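Local coordinates for thylakoid lumenal 15 kDa protein 1, chloroplastic (Arabidopsis thaliana, PDB 3N90), which is of unknown function but is a thylakoid lumen pentapeptide repeat protein built as a right-handed quadrilateral beta helix, at residues Phe53-Ser64 and Asp72-Leu83. The protein carries 2 engineered substitutions. Residues are numbered along the deposited sequence; the frame is centred on the assembly and turned at random.
Sequences FFDADLTGADLS and DFSLANVTKVNL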
loop_
_atom_site.group_PDB
_atom_site.type_symbol
_atom_site.label_atom_id
_atom_site.label_comp_id
_atom_site.label_asym_id
_atom_site.label_seq_id
_atom_site.Cartn_x
_atom_site.Cartn_y
_atom_site.Cartn_z
ATOM N N PHE A 53 1.532 1.189 -7.965
ATOM C CA PHE A 53 2.166 2.388 -7.292
ATOM C C PHE A 53 3.667 2.406 -7.620
ATOM O O PHE A 53 4.476 2.932 -6.850
ATOM C CB PHE A 53 1.931 2.353 -5.782
ATOM C CG PHE A 53 0.469 2.529 -5.412
ATOM C CD1 PHE A 53 -0.117 3.794 -5.437
ATOM C CD2 PHE A 53 -0.320 1.423 -5.081
ATOM C CE1 PHE A 53 -1.472 3.943 -5.099
ATOM C CE2 PHE A 53 -1.657 1.567 -4.758
ATOM C CZ PHE A 53 -2.231 2.834 -4.756
ATOM N N PHE A 54 4.010 1.892 -8.796
ATOM C CA PHE A 54 5.397 1.766 -9.211
ATOM C C PHE A 54 6.103 3.142 -9.188
ATOM O O PHE A 54 5.724 4.037 -9.937
ATOM C CB PHE A 54 5.491 1.194 -10.629
ATOM C CG PHE A 54 6.898 0.918 -11.066
ATOM C CD1 PHE A 54 7.433 -0.378 -10.915
ATOM C CD2 PHE A 54 7.705 1.920 -11.602
ATOM C CE1 PHE A 54 8.743 -0.673 -11.302
ATOM C CE2 PHE A 54 9.038 1.624 -12.005
ATOM C CZ PHE A 54 9.544 0.314 -11.840
ATOM N N ASP A 55 7.098 3.300 -8.318
ATOM C CA ASP A 55 7.823 4.582 -8.183
ATOM C C ASP A 55 6.908 5.768 -7.845
ATOM O O ASP A 55 7.273 6.922 -8.148
ATOM C CB ASP A 55 8.604 4.927 -9.454
ATOM C CG ASP A 55 10.029 5.424 -9.152
ATOM O OD1 ASP A 55 10.318 5.817 -8.005
ATOM O OD2 ASP A 55 10.872 5.311 -10.063
ATOM N N ALA A 56 5.743 5.500 -7.255
ATOM C CA ALA A 56 4.900 6.564 -6.682
ATOM C C ALA A 56 5.458 7.089 -5.366
ATOM O O ALA A 56 6.239 6.424 -4.688
ATOM C CB ALA A 56 3.410 6.126 -6.529
ATOM N N ASP A 57 5.050 8.294 -5.003
ATOM C CA ASP A 57 5.386 8.839 -3.692
ATOM C C ASP A 57 4.150 8.842 -2.832
ATOM O O ASP A 57 3.203 9.601 -3.060
ATOM C CB ASP A 57 5.956 10.261 -3.824
ATOM C CG ASP A 57 6.354 10.869 -2.477
ATOM O OD1 ASP A 57 6.234 10.202 -1.431
ATOM O OD2 ASP A 57 6.829 12.037 -2.485
ATOM N N LEU A 58 4.140 7.940 -1.853
ATOM C CA LEU A 58 2.956 7.753 -1.013
ATOM C C LEU A 58 3.099 8.392 0.367
ATOM O O LEU A 58 2.302 8.113 1.278
ATOM C CB LEU A 58 2.616 6.240 -0.897
ATOM C CG LEU A 58 1.855 5.710 -2.129
ATOM C CD1 LEU A 58 2.061 4.203 -2.348
ATOM C CD2 LEU A 58 0.330 6.042 -2.005
ATOM N N THR A 59 4.113 9.235 0.532
ATOM C CA THR A 59 4.477 9.699 1.859
ATOM C C THR A 59 3.254 10.216 2.631
ATOM O O THR A 59 2.519 11.079 2.125
ATOM C CB THR A 59 5.540 10.824 1.764
ATOM O OG1 THR A 59 6.739 10.283 1.207
ATOM C CG2 THR A 59 5.819 11.371 3.178
ATOM N N GLY A 60 3.002 9.663 3.818
ATOM C CA GLY A 60 1.860 10.124 4.640
ATOM C C GLY A 60 0.451 9.745 4.208
ATOM O O GLY A 60 -0.547 10.230 4.790
ATOM N N ALA A 61 0.363 8.893 3.181
ATOM C CA ALA A 61 -0.935 8.473 2.664
ATOM C C ALA A 61 -1.640 7.573 3.679
ATOM O O ALA A 61 -0.976 6.914 4.490
ATOM C CB ALA A 61 -0.775 7.758 1.340
ATOM N N ASP A 62 -2.964 7.540 3.612
ATOM C CA ASP A 62 -3.778 6.572 4.364
ATOM C C ASP A 62 -4.207 5.394 3.482
ATOM O O ASP A 62 -5.079 5.524 2.621
ATOM C CB ASP A 62 -4.990 7.271 4.979
ATOM C CG ASP A 62 -5.687 6.415 6.049
ATOM O OD1 ASP A 62 -5.312 5.229 6.211
ATOM O OD2 ASP A 62 -6.634 6.938 6.695
ATOM N N LEU A 63 -3.547 4.254 3.647
ATOM C CA LEU A 63 -3.993 3.037 2.972
ATOM C C LEU A 63 -4.672 2.027 3.958
ATOM O O LEU A 63 -4.774 0.818 3.682
ATOM C CB LEU A 63 -2.827 2.417 2.219
ATOM C CG LEU A 63 -2.479 2.988 0.828
ATOM C CD1 LEU A 63 -1.172 2.322 0.475
ATOM C CD2 LEU A 63 -3.483 2.574 -0.224
ATOM N N SER A 64 -5.089 2.529 5.113
ATOM C CA SER A 64 -5.686 1.653 6.141
ATOM C C SER A 64 -6.918 0.942 5.581
ATOM O O SER A 64 -7.665 1.529 4.797
ATOM C CB SER A 64 -5.976 2.402 7.449
ATOM O OG SER A 64 -6.963 3.392 7.295
ATOM N N ASP A 72 1.478 -3.269 -6.946
ATOM C CA ASP A 72 2.924 -3.132 -7.120
ATOM C C ASP A 72 3.418 -1.873 -6.414
ATOM O O ASP A 72 3.058 -0.760 -6.823
ATOM C CB ASP A 72 3.289 -3.072 -8.579
ATOM C CG ASP A 72 4.810 -3.092 -8.812
ATOM O OD1 ASP A 72 5.569 -3.413 -7.868
ATOM O OD2 ASP A 72 5.242 -2.800 -9.930
ATOM N N PHE A 73 4.226 -2.052 -5.366
ATOM C CA PHE A 73 4.807 -0.916 -4.682
ATOM C C PHE A 73 6.313 -0.815 -4.992
ATOM O O PHE A 73 7.046 -0.129 -4.286
ATOM C CB PHE A 73 4.619 -1.024 -3.169
ATOM C CG PHE A 73 3.207 -0.856 -2.728
ATOM C CD1 PHE A 73 2.691 0.413 -2.455
ATOM C CD2 PHE A 73 2.393 -1.963 -2.565
ATOM C CE1 PHE A 73 1.365 0.565 -2.036
ATOM C CE2 PHE A 73 1.090 -1.812 -2.157
ATOM C CZ PHE A 73 0.580 -0.547 -1.887
ATOM N N SER A 74 6.767 -1.498 -6.031
ATOM C CA SER A 74 8.207 -1.470 -6.334
ATOM C C SER A 74 8.660 -0.027 -6.501
ATOM O O SER A 74 7.993 0.737 -7.174
ATOM C CB SER A 74 8.504 -2.277 -7.583
ATOM O OG SER A 74 8.098 -3.624 -7.355
ATOM N N LEU A 75 9.787 0.305 -5.868
ATOM C CA LEU A 75 10.437 1.644 -5.971
ATOM C C LEU A 75 9.635 2.773 -5.333
ATOM O O LEU A 75 10.053 3.940 -5.401
ATOM C CB LEU A 75 10.741 2.046 -7.428
ATOM C CG LEU A 75 11.443 1.037 -8.351
ATOM C CD1 LEU A 75 11.977 1.688 -9.596
ATOM C CD2 LEU A 75 12.542 0.379 -7.587
ATOM N N ALA A 76 8.483 2.452 -4.752
ATOM C CA ALA A 76 7.641 3.483 -4.148
ATOM C C ALA A 76 8.234 4.008 -2.844
ATOM O O ALA A 76 8.930 3.280 -2.093
ATOM C CB ALA A 76 6.184 2.948 -3.896
ATOM N N ASN A 77 7.929 5.271 -2.587
ATOM C CA ASN A 77 8.177 5.892 -1.289
ATOM C C ASN A 77 6.921 5.680 -0.431
ATOM O O ASN A 77 5.906 6.341 -0.621
ATOM C CB ASN A 77 8.502 7.380 -1.503
ATOM C CG ASN A 77 8.862 8.082 -0.230
ATOM O OD1 ASN A 77 8.680 7.530 0.856
ATOM N ND2 ASN A 77 9.394 9.304 -0.344
ATOM N N VAL A 78 6.999 4.734 0.486
ATOM C CA VAL A 78 5.882 4.387 1.347
ATOM C C VAL A 78 6.222 4.777 2.781
ATOM O O VAL A 78 6.006 4.012 3.725
ATOM C CB VAL A 78 5.511 2.875 1.168
ATOM C CG1 VAL A 78 4.077 2.620 1.661
ATOM C CG2 VAL A 78 5.568 2.518 -0.309
ATOM N N THR A 79 6.788 5.969 2.940
ATOM C CA THR A 79 7.196 6.428 4.269
ATOM C C THR A 79 6.012 7.039 5.001
ATOM O O THR A 79 5.220 7.771 4.417
ATOM C CB THR A 79 8.381 7.460 4.211
ATOM O OG1 THR A 79 7.938 8.627 3.545
ATOM C CG2 THR A 79 9.572 6.920 3.462
ATOM N N LYS A 80 5.886 6.743 6.296
ATOM C CA LYS A 80 4.835 7.361 7.131
ATOM C C LYS A 80 3.397 7.137 6.623
ATOM O O LYS A 80 2.505 7.969 6.809
ATOM C CB LYS A 80 5.128 8.849 7.345
ATOM C CG LYS A 80 6.397 9.136 8.130
ATOM C CD LYS A 80 6.569 10.659 8.361
ATOM C CE LYS A 80 7.986 10.989 8.827
ATOM N NZ LYS A 80 8.148 10.671 10.290
ATOM N N VAL A 81 3.193 5.976 6.023
ATOM C CA VAL A 81 1.921 5.606 5.438
ATOM C C VAL A 81 1.193 4.764 6.461
ATOM O O VAL A 81 1.810 3.950 7.134
ATOM C CB VAL A 81 2.140 4.751 4.162
ATOM C CG1 VAL A 81 0.838 4.100 3.683
ATOM C CG2 VAL A 81 2.774 5.599 3.028
ATOM N N ASN A 82 -0.118 4.953 6.562
ATOM C CA ASN A 82 -0.916 4.116 7.422
ATOM C C ASN A 82 -1.363 2.883 6.651
ATOM O O ASN A 82 -2.112 2.983 5.664
ATOM C CB ASN A 82 -2.095 4.904 7.970
ATOM C CG ASN A 82 -2.809 4.178 9.092
ATOM O OD1 ASN A 82 -2.562 2.999 9.347
ATOM N ND2 ASN A 82 -3.707 4.889 9.770
ATOM N N LEU A 83 -0.837 1.727 7.056
ATOM C CA LEU A 83 -1.230 0.465 6.453
ATOM C C LEU A 83 -1.991 -0.480 7.422
ATOM O O LEU A 83 -2.072 -1.685 7.179
ATOM C CB LEU A 83 -0.041 -0.271 5.824
ATOM C CG LEU A 83 0.559 0.270 4.497
ATOM C CD1 LEU A 83 1.924 -0.412 4.307
ATOM C CD2 LEU A 83 -0.326 0.018 3.332
#
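F53 and F73 both turn CG anti to their own carbonyl carbon (chi1 -67° and -69°), which sends the two rings inward side by side. Their planes are nearly parallel but slid apart, with centroids 5.2 Å apart, so F53 CD2 meets F73 CE1 at little overlap. L58 crosses the F73 side chain at about a right angle and puts CD1 against the ring edge, 3.7 Å from F73 CE1; L63 CD1 comes to the same ring obliquely and also touches L83 CD2. V81 CG2 packs against L58 CB.

Around this apolar interior the two coils are laced by backbone bonds. N77 N gives to A56 O at 2.9 Å, L58 N gives to N77 O at 2.7 Å, and N82 N to A61 O with L63 N to N82 O repeats the pattern five residues on. Outside, D57 and N77 run side by side, carboxylate and amide planes only 5° apart. D57 OD1 closes an Asx turn with T59 N, met from above its plane, and takes T59 OG1 on the syn lone pair at 2.7 Å; that double grip fixes the carboxylate, whose OD2 is salt-bridged to R39.

No regular strand or helix is involved: these are matching parts of successive coils of the beta helix, type II turns at their corners, where the F33 ring meets that of F53 with its plane nearly parallel and F99 touches L83, in the long run between helices 10-13 and 116-125.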